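Local coordinates for L-asparaginase 1 (Escherichia coli, PDB 6NXC), which catalyses the hydrolysis of L-asparagine to L-aspartate and ammonium, working as a homotetramer that asparagine also activates at a separate allosteric site, at residues I26-T31 with P67-H72; F105-G110 with V132-S137; V235-G240 with R260-G265; Q252-L257 with R283-V288. The protein carries 1 engineered substitution. All blocks are in the same frame, centred on the assembly; numbering follows the deposited sequence. Where two conformers were deposited one is given.

Interaction 1 (I26-T31 with P67-H72); sequences IYVAYT and PDFTIH
Val28 O is approached by two donors of the neighbouring strand: His72 N gives it a nearly straight hydrogen bond (2.8 Å, 176° at the hydrogen), and Ile71 CA brings a longer C-H...O contact of 3.4 Å. Ile26 O likewise accepts Thr70 N, though in a more bent bond, while the N-H groups of Ile26, Val28 and Tyr30 return bonds to the carbonyls of Asp68, Thr70 and His72. This is a regular parallel ladder, joining the outermost strand 68-78 to strand 25-32 in the alpha/beta sheet of the N-terminal domain. On one face, branched residues suit the packing under helices 50-56 and 148-161: Val28 CG2 lies alongside Phe69 CB at 4.2 Å, Ile26 CG1 meets Pro67 CB at 3.8 Å, and Ile71 CG2 rests on Tyr30 CB at 3.8 Å. On the other face Tyr27 and His72 run side by side; with chi1 at -176° and 173°, both swing their rings anti to the backbone nitrogen, and Asp94 is hydrogen-bonded to both, OD1 to Tyr27 OH and OD2 to His72 ND1. A leucine in place of Tyr27 would probably leave Asp94 OD1 without its hydroxyl mate and deprive the His98 ring of its stacking partner.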
loop_
_atom_site.group_PDB
_atom_site.type_symbol
_atom_site.label_atom_id
_atom_site.label_comp_id
_atom_site.label_asym_id
_atom_site.label_seq_id
_atom_site.Cartn_x
_atom_site.Cartn_y
_atom_site.Cartn_z
ATOM N N ILE B 26 7.845 18.657 -28.591
ATOM C CA ILE B 26 7.162 17.362 -28.358
ATOM C C ILE B 26 5.940 17.269 -29.279
ATOM O O ILE B 26 5.153 18.230 -29.466
ATOM C CB ILE B 26 6.796 17.204 -26.886
ATOM C CG1 ILE B 26 7.959 17.461 -25.900
ATOM C CG2 ILE B 26 6.127 15.860 -26.642
ATOM C CD1 ILE B 26 9.154 16.570 -26.145
ATOM N N TYR B 27 5.814 16.141 -29.904
ATOM C CA TYR B 27 4.645 15.832 -30.748
ATOM C C TYR B 27 3.577 15.130 -29.909
ATOM O O TYR B 27 3.862 14.062 -29.264
ATOM C CB TYR B 27 5.071 14.933 -31.896
ATOM C CG TYR B 27 3.999 14.602 -32.912
ATOM C CD1 TYR B 27 3.684 15.526 -33.918
ATOM C CD2 TYR B 27 3.363 13.366 -32.947
ATOM C CE1 TYR B 27 2.761 15.242 -34.904
ATOM C CE2 TYR B 27 2.405 13.075 -33.933
ATOM C CZ TYR B 27 2.133 14.009 -34.924
ATOM O OH TYR B 27 1.273 13.725 -35.950
ATOM N N VAL B 28 2.339 15.627 -30.008
ATOM C CA VAL B 28 1.235 14.998 -29.223
ATOM C C VAL B 28 0.240 14.419 -30.265
ATOM O O VAL B 28 -0.351 15.202 -31.000
ATOM C CB VAL B 28 0.569 16.043 -28.360
ATOM C CG1 VAL B 28 -0.570 15.385 -27.523
ATOM C CG2 VAL B 28 1.517 16.749 -27.429
ATOM N N ALA B 29 0.075 13.116 -30.210
ATOM C CA ALA B 29 -0.886 12.315 -31.007
ATOM C C ALA B 29 -2.161 12.268 -30.179
ATOM O O ALA B 29 -2.251 11.495 -29.226
ATOM C CB ALA B 29 -0.281 10.985 -31.350
ATOM N N TYR B 30 -3.114 13.130 -30.521
ATOM C CA TYR B 30 -4.429 13.148 -29.867
ATOM C C TYR B 30 -5.306 12.048 -30.549
ATOM O O TYR B 30 -5.955 12.337 -31.502
ATOM C CB TYR B 30 -4.958 14.562 -29.900
ATOM C CG TYR B 30 -6.322 14.695 -29.262
ATOM C CD1 TYR B 30 -6.763 13.820 -28.330
ATOM C CD2 TYR B 30 -7.173 15.685 -29.720
ATOM C CE1 TYR B 30 -8.031 13.960 -27.765
ATOM C CE2 TYR B 30 -8.435 15.844 -29.175
ATOM C CZ TYR B 30 -8.844 15.010 -28.172
ATOM O OH TYR B 30 -10.120 15.135 -27.681
ATOM N N THR B 31 -5.333 10.814 -30.034
ATOM C CA THR B 31 -6.025 9.684 -30.665
ATOM C C THR B 31 -7.521 9.728 -30.330
ATOM O O THR B 31 -8.278 9.096 -31.069
ATOM C CB THR B 31 -5.348 8.338 -30.368
ATOM O OG1 THR B 31 -5.546 8.030 -28.987
ATOM C CG2 THR B 31 -3.917 8.356 -30.779
ATOM N N PRO B 67 8.252 22.487 -22.612
ATOM C CA PRO B 67 8.696 22.252 -23.994
ATOM C C PRO B 67 7.624 22.890 -24.890
ATOM O O PRO B 67 6.418 23.078 -24.448
ATOM C CB PRO B 67 8.619 20.756 -24.234
ATOM C CG PRO B 67 7.547 20.299 -23.220
ATOM C CD PRO B 67 7.801 21.218 -22.022
ATOM N N ASP B 68 7.976 23.269 -26.113
ATOM C CA ASP B 68 6.973 23.534 -27.193
ATOM C C ASP B 68 6.295 22.194 -27.584
ATOM O O ASP B 68 6.909 21.046 -27.403
ATOM C CB ASP B 68 7.601 24.085 -28.444
ATOM C CG ASP B 68 8.085 25.520 -28.278
ATOM O OD1 ASP B 68 7.407 26.259 -27.596
ATOM O OD2 ASP B 68 9.124 25.862 -28.823
ATOM N N PHE B 69 5.030 22.255 -27.954
ATOM C CA PHE B 69 4.348 21.030 -28.409
ATOM C C PHE B 69 3.436 21.334 -29.587
ATOM O O PHE B 69 2.902 22.437 -29.723
ATOM C CB PHE B 69 3.671 20.330 -27.229
ATOM C CG PHE B 69 2.627 21.119 -26.522
ATOM C CD1 PHE B 69 2.939 22.041 -25.510
ATOM C CD2 PHE B 69 1.305 20.974 -26.891
ATOM C CE1 PHE B 69 1.919 22.785 -24.903
ATOM C CE2 PHE B 69 0.311 21.733 -26.281
ATOM C CZ PHE B 69 0.624 22.653 -25.308
ATOM N N THR B 70 3.161 20.293 -30.330
ATOM C CA THR B 70 2.336 20.318 -31.557
ATOM C C THR B 70 1.301 19.199 -31.403
ATOM O O THR B 70 1.746 18.077 -31.128
ATOM C CB THR B 70 3.213 20.051 -32.785
ATOM O OG1 THR B 70 4.116 21.144 -32.834
ATOM C CG2 THR B 70 2.392 20.103 -34.059
ATOM N N ILE B 71 0.004 19.512 -31.461
ATOM C CA ILE B 71 -1.096 18.487 -31.414
ATOM C C ILE B 71 -1.509 18.073 -32.819
ATOM O O ILE B 71 -1.939 18.951 -33.621
ATOM C CB ILE B 71 -2.301 19.015 -30.588
ATOM C CG1 ILE B 71 -1.823 19.385 -29.198
ATOM C CG2 ILE B 71 -3.500 18.008 -30.568
ATOM C CD1 ILE B 71 -2.826 20.211 -28.471
ATOM N N HIS B 72 -1.538 16.758 -33.042
ATOM C CA HIS B 72 -2.132 16.085 -34.206
ATOM C C HIS B 72 -3.429 15.472 -33.699
ATOM O O HIS B 72 -3.352 14.515 -32.982
ATOM C CB HIS B 72 -1.159 15.093 -34.821
ATOM C CG HIS B 72 -1.850 14.288 -35.893
ATOM N ND1 HIS B 72 -1.563 12.908 -36.146
ATOM C CD2 HIS B 72 -2.862 14.634 -36.716
ATOM C CE1 HIS B 72 -2.383 12.481 -37.086
ATOM N NE2 HIS B 72 -3.227 13.516 -37.413
#

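Interaction 2 (F105-G110 with V132-S137); sequences FVILHG and VIVTGS
Strands 105-108 and 132-135 run parallel at 22°, their axes 4.5 Å apart, with Phe105, Val106, Ile107 and Leu108 level with Val132, Ile133, Val134 and Thr135. Ile107 is held through both its backbone N and its backbone O: the N donates to Ile133 O at 2.7 Å and the O accepts Thr135 N. A weak bond from His109 N to Thr135 O carries the pairing on. Branched side chains fill the faces. Ile107 CG1 crosses Val132 CG1 at 4.1 Å, and Val134 CG1 reaches the CB of His109. On the opposite face Thr135, with chi1 -157°, turns CG2 onto Leu108 CD2 at 3.8 Å and sends OG1 away to Phe170 O, so both halves of a threonine are used. The imidazole of His109 is fixed from two ends: ND1 donates in the ring plane to a lone pair of Gly110 O at 2.7 Å, and NE2 bonds Thr117 OG1. Gly136 suits its place because a beta carbon there would run into His109 O. A water accepts from Ser137 N and lies 2.8 Å from His109 O. His109 also touches Ser80, which binds substrate, as do Thr111 and Asp112 just beyond Gly110. Helix 148-161 packs on Val106, Ile133 and Thr135, helix 114-124 on Val134 and His109, and strand 25-32 pairs with the far side of 105-108.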
loop_
_atom_site.group_PDB
_atom_site.type_symbol
_atom_site.label_atom_id
_atom_site.label_comp_id
_atom_site.label_asym_id
_atom_site.label_seq_id
_atom_site.Cartn_x
_atom_site.Cartn_y
_atom_site.Cartn_z
ATOM N N PHE B 105 7.433 12.120 -28.013
ATOM C CA PHE B 105 6.059 11.825 -28.470
ATOM C C PHE B 105 5.199 11.564 -27.235
ATOM O O PHE B 105 5.551 10.677 -26.433
ATOM C CB PHE B 105 6.184 10.626 -29.426
ATOM C CG PHE B 105 7.141 10.946 -30.549
ATOM C CD1 PHE B 105 6.706 11.527 -31.737
ATOM C CD2 PHE B 105 8.469 10.640 -30.387
ATOM C CE1 PHE B 105 7.623 11.878 -32.720
ATOM C CE2 PHE B 105 9.397 11.061 -31.325
ATOM C CZ PHE B 105 8.971 11.737 -32.442
ATOM N N VAL B 106 4.083 12.224 -27.162
ATOM C CA VAL B 106 3.032 11.869 -26.172
ATOM C C VAL B 106 1.806 11.395 -26.929
ATOM O O VAL B 106 1.333 12.081 -27.899
ATOM C CB VAL B 106 2.728 13.079 -25.294
ATOM C CG1 VAL B 106 1.478 12.829 -24.432
ATOM C CG2 VAL B 106 3.931 13.462 -24.439
ATOM N N ILE B 107 1.314 10.245 -26.541
ATOM C CA ILE B 107 0.145 9.640 -27.170
ATOM C C ILE B 107 -0.992 9.897 -26.163
ATOM O O ILE B 107 -1.002 9.227 -25.119
ATOM C CB ILE B 107 0.361 8.163 -27.522
ATOM C CG1 ILE B 107 1.645 7.804 -28.303
ATOM C CG2 ILE B 107 -0.794 7.599 -28.278
ATOM C CD1 ILE B 107 1.917 8.668 -29.495
ATOM N N LEU B 108 -1.950 10.753 -26.528
ATOM C CA LEU B 108 -3.117 10.996 -25.671
ATOM C C LEU B 108 -4.162 9.962 -26.088
ATOM O O LEU B 108 -4.414 9.854 -27.356
ATOM C CB LEU B 108 -3.706 12.381 -25.935
ATOM C CG LEU B 108 -3.151 13.504 -25.101
ATOM C CD1 LEU B 108 -3.913 14.811 -25.410
ATOM C CD2 LEU B 108 -3.249 13.177 -23.617
ATOM N N HIS B 109 -4.812 9.261 -25.168
ATOM C CA HIS B 109 -5.477 7.973 -25.480
ATOM C C HIS B 109 -6.540 7.755 -24.400
ATOM O O HIS B 109 -6.342 8.229 -23.280
ATOM C CB HIS B 109 -4.427 6.845 -25.429
ATOM C CG HIS B 109 -4.767 5.554 -26.055
ATOM N ND1 HIS B 109 -5.707 4.709 -25.443
ATOM C CD2 HIS B 109 -4.315 4.905 -27.189
ATOM C CE1 HIS B 109 -5.811 3.590 -26.186
ATOM N NE2 HIS B 109 -4.917 3.652 -27.218
ATOM N N GLY B 110 -7.590 7.062 -24.742
ATOM C CA GLY B 110 -8.602 6.647 -23.749
ATOM C C GLY B 110 -7.997 5.701 -22.763
ATOM O O GLY B 110 -7.036 4.932 -23.124
ATOM N N VAL B 132 8.482 7.916 -25.892
ATOM C CA VAL B 132 7.085 7.783 -26.343
ATOM C C VAL B 132 6.330 7.488 -25.080
ATOM O O VAL B 132 6.629 6.466 -24.431
ATOM C CB VAL B 132 6.912 6.663 -27.367
ATOM C CG1 VAL B 132 5.480 6.515 -27.683
ATOM C CG2 VAL B 132 7.734 6.830 -28.649
ATOM N N ILE B 133 5.438 8.380 -24.730
ATOM C CA ILE B 133 4.689 8.316 -23.458
ATOM C C ILE B 133 3.202 8.345 -23.750
ATOM O O ILE B 133 2.668 9.336 -24.330
ATOM C CB ILE B 133 5.060 9.506 -22.557
ATOM C CG1 ILE B 133 6.579 9.696 -22.394
ATOM C CG2 ILE B 133 4.304 9.360 -21.263
ATOM C CD1 ILE B 133 6.970 10.705 -21.308
ATOM N N VAL B 134 2.499 7.295 -23.311
ATOM C CA VAL B 134 1.048 7.252 -23.456
ATOM C C VAL B 134 0.466 7.797 -22.149
ATOM O O VAL B 134 0.904 7.365 -21.091
ATOM C CB VAL B 134 0.589 5.820 -23.780
ATOM C CG1 VAL B 134 -0.868 5.742 -24.107
ATOM C CG2 VAL B 134 1.421 5.165 -24.914
ATOM N N THR B 135 -0.555 8.612 -22.261
ATOM C CA THR B 135 -1.311 9.191 -21.107
ATOM C C THR B 135 -2.738 9.538 -21.511
ATOM O O THR B 135 -3.127 9.454 -22.674
ATOM C CB THR B 135 -0.512 10.366 -20.486
ATOM O OG1 THR B 135 -0.982 10.511 -19.137
ATOM C CG2 THR B 135 -0.650 11.700 -21.195
ATOM N N GLY B 136 -3.512 9.951 -20.515
ATOM C CA GLY B 136 -4.899 10.334 -20.679
ATOM C C GLY B 136 -5.482 10.673 -19.339
ATOM O O GLY B 136 -4.749 11.259 -18.522
ATOM N N SER B 137 -6.800 10.559 -19.224
ATOM C CA SER B 137 -7.403 10.943 -17.958
ATOM C C SER B 137 -8.680 10.183 -17.731
ATOM O O SER B 137 -9.305 9.626 -18.666
ATOM C CB SER B 137 -7.694 12.424 -17.931
ATOM O OG SER B 137 -8.565 12.732 -18.965
HETATM O O HOH W 1 -8.123 9.718 -21.701
#

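Interaction 3 (V235-G240 with R260-G265); sequences VTIYPG and RSYGVG. With ASN (asparagine), chain O; EDO (1,2-ethanediol), chain C.
The guanidinium of Arg260 uses its edge twice: NH1 donates to Thr236 OG1 (2.9 Å, 1° from the guanidinium plane), while NE and NH2 both reach the carboxylate O of the bound asparagine, at 2.7 Å and 2.9 Å. This is the allosteric activator site, set where the two strands of the beta-alpha-beta unit 232-236, 243-250, 256-261 end side by side. Glu323, Thr291, Cys293 and Val322 also bond the ligand, and Arg260 of the second subunit lies close by. A bend at chi3 (55°) folds the arginine so that its tip runs along Thr236, whose hydroxyl, a compact acceptor, fixes the rotation of the charged group. Arg260 is also held by its backbone, with N bonded to Val235 O at 2.8 Å and O accepting Ile237 N. Gln292 NE2 donates to that same Arg260 O and to Ile237 O, tying the strand ends to the ligand loop. Outside the ladder, packing takes over. Ile237 is branched and serves two neighbours: CG1 rests on Ser261 CA at 3.8 Å, and CG2 sits over the face of the Tyr262 ring in a CH-pi contact, 3.9 Å from the centroid and 28° off the normal. At the end of the ring, Tyr262 OH stands 3.3 Å from Pro239 CD.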
loop_
_atom_site.group_PDB
_atom_site.type_symbol
_atom_site.label_atom_id
_atom_site.label_comp_id
_atom_site.label_asym_id
_atom_site.label_seq_id
_atom_site.Cartn_x
_atom_site.Cartn_y
_atom_site.Cartn_z
ATOM N N VAL B 235 -8.715 -17.468 -23.222
ATOM C CA VAL B 235 -9.460 -18.419 -22.376
ATOM C C VAL B 235 -9.179 -18.210 -20.893
ATOM O O VAL B 235 -8.076 -18.169 -20.538
ATOM C CB VAL B 235 -9.030 -19.820 -22.767
ATOM C CG1 VAL B 235 -9.797 -20.844 -21.979
ATOM C CG2 VAL B 235 -9.171 -20.045 -24.254
ATOM N N THR B 236 -10.200 -17.933 -20.129
ATOM C CA THR B 236 -10.154 -17.833 -18.697
ATOM C C THR B 236 -10.387 -19.240 -18.187
ATOM O O THR B 236 -11.434 -19.827 -18.490
ATOM C CB THR B 236 -11.153 -16.833 -18.170
ATOM O OG1 THR B 236 -10.702 -15.575 -18.710
ATOM C CG2 THR B 236 -11.091 -16.835 -16.638
ATOM N N ILE B 237 -9.519 -19.714 -17.342
ATOM C CA ILE B 237 -9.751 -21.016 -16.684
ATOM C C ILE B 237 -10.565 -20.798 -15.431
ATOM O O ILE B 237 -10.306 -19.848 -14.661
ATOM C CB ILE B 237 -8.418 -21.668 -16.302
ATOM C CG1 ILE B 237 -7.467 -21.807 -17.493
ATOM C CG2 ILE B 237 -8.681 -22.963 -15.583
ATOM C CD1 ILE B 237 -8.007 -22.628 -18.638
ATOM N N TYR B 238 -11.618 -21.576 -15.246
ATOM C CA TYR B 238 -12.498 -21.421 -14.092
ATOM C C TYR B 238 -13.158 -22.770 -13.824
ATOM O O TYR B 238 -13.204 -23.590 -14.738
ATOM C CB TYR B 238 -13.546 -20.349 -14.305
ATOM C CG TYR B 238 -14.356 -20.527 -15.551
ATOM C CD1 TYR B 238 -13.894 -19.974 -16.720
ATOM C CD2 TYR B 238 -15.547 -21.250 -15.564
ATOM C CE1 TYR B 238 -14.516 -20.220 -17.935
ATOM C CE2 TYR B 238 -16.255 -21.385 -16.752
ATOM C CZ TYR B 238 -15.680 -20.953 -17.939
ATOM O OH TYR B 238 -16.294 -21.099 -19.168
ATOM N N PRO B 239 -13.724 -22.975 -12.636
ATOM C CA PRO B 239 -14.233 -24.312 -12.312
ATOM C C PRO B 239 -15.465 -24.576 -13.198
ATOM O O PRO B 239 -16.341 -23.708 -13.335
ATOM C CB PRO B 239 -14.520 -24.274 -10.813
ATOM C CG PRO B 239 -13.476 -23.231 -10.317
ATOM C CD PRO B 239 -13.577 -22.183 -11.408
ATOM N N GLY B 240 -15.439 -25.766 -13.795
ATOM C CA GLY B 240 -16.515 -26.171 -14.708
ATOM C C GLY B 240 -16.203 -25.863 -16.173
ATOM O O GLY B 240 -16.948 -26.367 -17.009
ATOM N N ARG B 260 -5.592 -17.905 -19.336
ATOM C CA ARG B 260 -5.517 -17.235 -18.000
ATOM C C ARG B 260 -5.705 -18.268 -16.947
ATOM O O ARG B 260 -6.828 -18.491 -16.555
ATOM C CB ARG B 260 -6.518 -16.104 -17.913
ATOM C CG ARG B 260 -6.410 -15.019 -18.966
ATOM C CD ARG B 260 -7.361 -13.833 -18.842
ATOM N NE ARG B 260 -7.272 -13.208 -17.560
ATOM C CZ ARG B 260 -8.158 -13.312 -16.553
ATOM N NH1 ARG B 260 -9.309 -13.978 -16.701
ATOM N NH2 ARG B 260 -7.877 -12.701 -15.411
ATOM N N SER B 261 -4.639 -18.903 -16.507
ATOM C CA SER B 261 -4.743 -20.047 -15.567
ATOM C C SER B 261 -4.679 -19.588 -14.130
ATOM O O SER B 261 -4.375 -18.411 -13.831
ATOM C CB SER B 261 -3.564 -20.992 -15.774
ATOM O OG SER B 261 -3.606 -21.467 -17.066
ATOM N N TYR B 262 -4.826 -20.544 -13.242
ATOM C CA TYR B 262 -4.777 -20.258 -11.790
ATOM C C TYR B 262 -3.334 -20.090 -11.328
ATOM O O TYR B 262 -2.398 -20.845 -11.732
ATOM C CB TYR B 262 -5.400 -21.422 -11.020
ATOM C CG TYR B 262 -6.810 -21.825 -11.395
ATOM C CD1 TYR B 262 -7.871 -20.966 -11.487
ATOM C CD2 TYR B 262 -7.022 -23.180 -11.688
ATOM C CE1 TYR B 262 -9.156 -21.419 -11.785
ATOM C CE2 TYR B 262 -8.284 -23.647 -11.991
ATOM C CZ TYR B 262 -9.346 -22.747 -12.100
ATOM O OH TYR B 262 -10.620 -23.191 -12.312
ATOM N N GLY B 263 -3.176 -19.238 -10.320
ATOM C CA GLY B 263 -1.929 -19.157 -9.551
ATOM C C GLY B 263 -0.700 -19.056 -10.432
ATOM O O GLY B 263 -0.665 -18.206 -11.390
ATOM N N VAL B 264 0.226 -19.954 -10.193
ATOM C CA VAL B 264 1.527 -19.935 -10.951
ATOM C C VAL B 264 1.372 -20.780 -12.238
ATOM O O VAL B 264 2.387 -21.227 -12.859
ATOM C CB VAL B 264 2.710 -20.332 -10.073
ATOM C CG1 VAL B 264 2.871 -19.396 -8.923
ATOM C CG2 VAL B 264 2.668 -21.776 -9.589
ATOM N N GLY B 265 0.171 -20.940 -12.726
ATOM C CA GLY B 265 -0.091 -21.417 -14.110
ATOM C C GLY B 265 -0.733 -22.800 -14.103
ATOM O O GLY B 265 -0.408 -23.613 -14.899
HETATM N N ASN O . -3.039 -11.217 -15.139
HETATM C CA ASN O . -4.251 -10.301 -14.977
HETATM C C ASN O . -5.311 -10.704 -16.010
HETATM O O ASN O . -5.247 -11.958 -16.360
HETATM C CB ASN O . -3.828 -8.830 -15.119
HETATM C CG ASN O . -3.356 -8.453 -16.517
HETATM O OD1 ASN O . -2.871 -9.299 -17.245
HETATM N ND2 ASN O . -3.601 -7.238 -16.951
HETATM O OXT ASN O . -6.173 -9.815 -16.481
HETATM C C1 EDO C . 0.593 -20.675 -6.127
HETATM O O1 EDO C . -0.037 -19.479 -6.451
HETATM C C2 EDO C . -0.130 -21.928 -6.617
HETATM O O2 EDO C . -0.464 -21.892 -8.033
#

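Interaction 4 (Q252-L257 with R283-V288); sequences QPVKAL and RGIVVV
Lys255 O, Leu257 N and Leu257 O carry the backbone hydrogen bonds, accepting Val286 N at 3.1 Å, donating to Val286 O at 2.9 Å and accepting Val288 N at 2.9 Å. Each of the three carbonyls also takes a C-H...O contact: Lys255 O from Ile285 CA, Val286 O from Ala256 CA and Leu257 O from Val287 CA. A water adds a polar bridge where the strands begin: it donates to Lys255 O and to Gly284 O, each at 2.8 Å. The side-chain packing centres on Ile285: CG1 lies against the carbonyl Val254 O at 3.6 Å, and CG2, placed anti to the backbone nitrogen by chi1 of -66°, meets Ala256 CA at 3.9 Å. An alanine at Ile285 would lack both branches and would probably open a gap between Val254, Ala256 and helix 271-282. Valines further along suit the covered sheet: Val287 CG2 touches Leu257 CB at 4.1 Å, and Val286 faces the small Ala256, both under Leu329 of helix 322-333. Gly284, at positive phi, is the C-prime residue of the Schellman motif that ends helix 271-282, and from there the chain enters the second strand of a beta-alpha-beta unit, 256-261, 271-282, 286-291, in the parallel sheet of the C-terminal domain.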
loop_
_atom_site.group_PDB
_atom_site.type_symbol
_atom_site.label_atom_id
_atom_site.label_comp_id
_atom_site.label_asym_id
_atom_site.label_seq_id
_atom_site.Cartn_x
_atom_site.Cartn_y
_atom_site.Cartn_z
ATOM N N GLN B 252 -12.742 -22.101 -36.983
ATOM C CA GLN B 252 -12.519 -20.747 -37.570
ATOM C C GLN B 252 -11.012 -20.529 -37.683
ATOM O O GLN B 252 -10.212 -21.454 -37.528
ATOM C CB GLN B 252 -13.255 -19.680 -36.739
ATOM C CG GLN B 252 -14.782 -19.847 -36.677
ATOM C CD GLN B 252 -15.594 -18.562 -36.622
ATOM O OE1 GLN B 252 -15.169 -17.533 -36.096
ATOM N NE2 GLN B 252 -16.797 -18.609 -37.177
ATOM N N PRO B 253 -10.513 -19.302 -37.951
ATOM C CA PRO B 253 -9.069 -19.096 -37.836
ATOM C C PRO B 253 -8.843 -18.959 -36.317
ATOM O O PRO B 253 -9.621 -18.182 -35.709
ATOM C CB PRO B 253 -8.849 -17.852 -38.727
ATOM C CG PRO B 253 -10.178 -17.044 -38.654
ATOM C CD PRO B 253 -11.245 -18.047 -38.241
ATOM N N VAL B 254 -8.014 -19.767 -35.651
ATOM C CA VAL B 254 -7.294 -19.268 -34.422
ATOM C C VAL B 254 -5.840 -19.642 -34.583
ATOM O O VAL B 254 -5.601 -20.769 -35.082
ATOM C CB VAL B 254 -7.953 -19.662 -33.087
ATOM C CG1 VAL B 254 -6.985 -20.170 -32.061
ATOM C CG2 VAL B 254 -8.732 -18.499 -32.482
ATOM N N LYS B 255 -4.912 -18.686 -34.402
ATOM C CA LYS B 255 -3.451 -18.883 -34.549
ATOM C C LYS B 255 -2.752 -19.050 -33.192
ATOM O O LYS B 255 -1.613 -19.480 -33.146
ATOM C CB LYS B 255 -2.836 -17.712 -35.279
ATOM C CG LYS B 255 -3.104 -17.787 -36.787
ATOM C CD LYS B 255 -2.015 -17.134 -37.566
ATOM C CE LYS B 255 -2.547 -16.415 -38.776
ATOM N NZ LYS B 255 -1.534 -15.447 -39.279
ATOM N N ALA B 256 -3.403 -18.553 -32.124
ATOM C CA ALA B 256 -2.797 -18.553 -30.786
ATOM C C ALA B 256 -3.925 -18.529 -29.770
ATOM O O ALA B 256 -5.022 -18.130 -30.087
ATOM C CB ALA B 256 -1.856 -17.384 -30.659
ATOM N N LEU B 257 -3.649 -19.122 -28.652
ATOM C CA LEU B 257 -4.547 -19.125 -27.512
ATOM C C LEU B 257 -3.741 -18.626 -26.304
ATOM O O LEU B 257 -2.669 -19.185 -26.012
ATOM C CB LEU B 257 -4.839 -20.615 -27.473
ATOM C CG LEU B 257 -6.260 -21.003 -27.253
ATOM C CD1 LEU B 257 -6.410 -22.449 -27.678
ATOM C CD2 LEU B 257 -6.473 -20.779 -25.761
ATOM N N ARG B 283 -1.511 -28.665 -34.387
ATOM C CA ARG B 283 -1.953 -27.926 -35.583
ATOM C C ARG B 283 -1.265 -26.589 -35.741
ATOM O O ARG B 283 -1.681 -25.871 -36.667
ATOM C CB ARG B 283 -3.454 -27.677 -35.554
ATOM C CG ARG B 283 -4.279 -28.927 -35.773
ATOM C CD ARG B 283 -5.658 -28.709 -35.200
ATOM N NE ARG B 283 -6.735 -29.288 -35.993
ATOM C CZ ARG B 283 -7.112 -30.563 -35.985
ATOM N NH1 ARG B 283 -6.472 -31.464 -35.254
ATOM N NH2 ARG B 283 -8.127 -30.942 -36.748
ATOM N N GLY B 284 -0.238 -26.272 -34.950
ATOM C CA GLY B 284 0.619 -25.099 -35.178
ATOM C C GLY B 284 0.126 -23.887 -34.389
ATOM O O GLY B 284 0.727 -22.781 -34.528
ATOM N N ILE B 285 -0.888 -24.101 -33.551
ATOM C CA ILE B 285 -1.405 -23.002 -32.710
ATOM C C ILE B 285 -0.425 -22.737 -31.556
ATOM O O ILE B 285 0.097 -23.701 -30.920
ATOM C CB ILE B 285 -2.812 -23.375 -32.253
ATOM C CG1 ILE B 285 -3.819 -23.448 -33.406
ATOM C CG2 ILE B 285 -3.237 -22.425 -31.159
ATOM C CD1 ILE B 285 -5.061 -24.109 -33.039
ATOM N N VAL B 286 -0.070 -21.453 -31.301
ATOM C CA VAL B 286 0.808 -21.057 -30.171
ATOM C C VAL B 286 -0.070 -20.944 -28.932
ATOM O O VAL B 286 -0.949 -20.069 -28.889
ATOM C CB VAL B 286 1.549 -19.750 -30.471
ATOM C CG1 VAL B 286 2.320 -19.314 -29.224
ATOM C CG2 VAL B 286 2.435 -19.915 -31.716
ATOM N N VAL B 287 0.116 -21.825 -27.969
ATOM C CA VAL B 287 -0.666 -21.779 -26.711
ATOM C C VAL B 287 0.248 -21.261 -25.585
ATOM O O VAL B 287 1.283 -21.903 -25.293
ATOM C CB VAL B 287 -1.297 -23.134 -26.369
ATOM C CG1 VAL B 287 -2.146 -23.067 -25.150
ATOM C CG2 VAL B 287 -2.066 -23.621 -27.539
ATOM N N VAL B 288 -0.108 -20.119 -25.000
ATOM C CA VAL B 288 0.668 -19.420 -23.940
ATOM C C VAL B 288 -0.099 -19.477 -22.615
ATOM O O VAL B 288 -1.215 -19.037 -22.571
ATOM C CB VAL B 288 1.019 -17.998 -24.377
ATOM C CG1 VAL B 288 1.979 -17.378 -23.400
ATOM C CG2 VAL B 288 1.676 -18.026 -25.719
HETATM O O HOH W 2 0.178 -20.146 -35.169
#

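Overall arrangement
The four contacts fall into two groups, one in each of the chain's two sheets. Interactions 1 and 2 are neighbours, their centres 10 Å apart: strand 25-32 is paired with 104-108, and Thr31 OG1 lies 2.7 Å from Leu108 O, a probable hydrogen bond. Both lead toward the catalytic region, Tyr30 being about 9 Å from the nucleophile Thr34 and His109 about 3 Å from Ser80, side chain to side chain. Interactions 3 and 4 share strand 256-261, the middle member of three neighbouring strands 232-236, 256-261 and 286-291; their centres are 18 Å apart. Interaction 3 holds the allosteric asparagine, while the side chain of Val288 in interaction 4 is about 11 Å from a bound asparagine. Centres of interactions 2 and 3 are 32 Å apart, on opposite sides of the chain's centre.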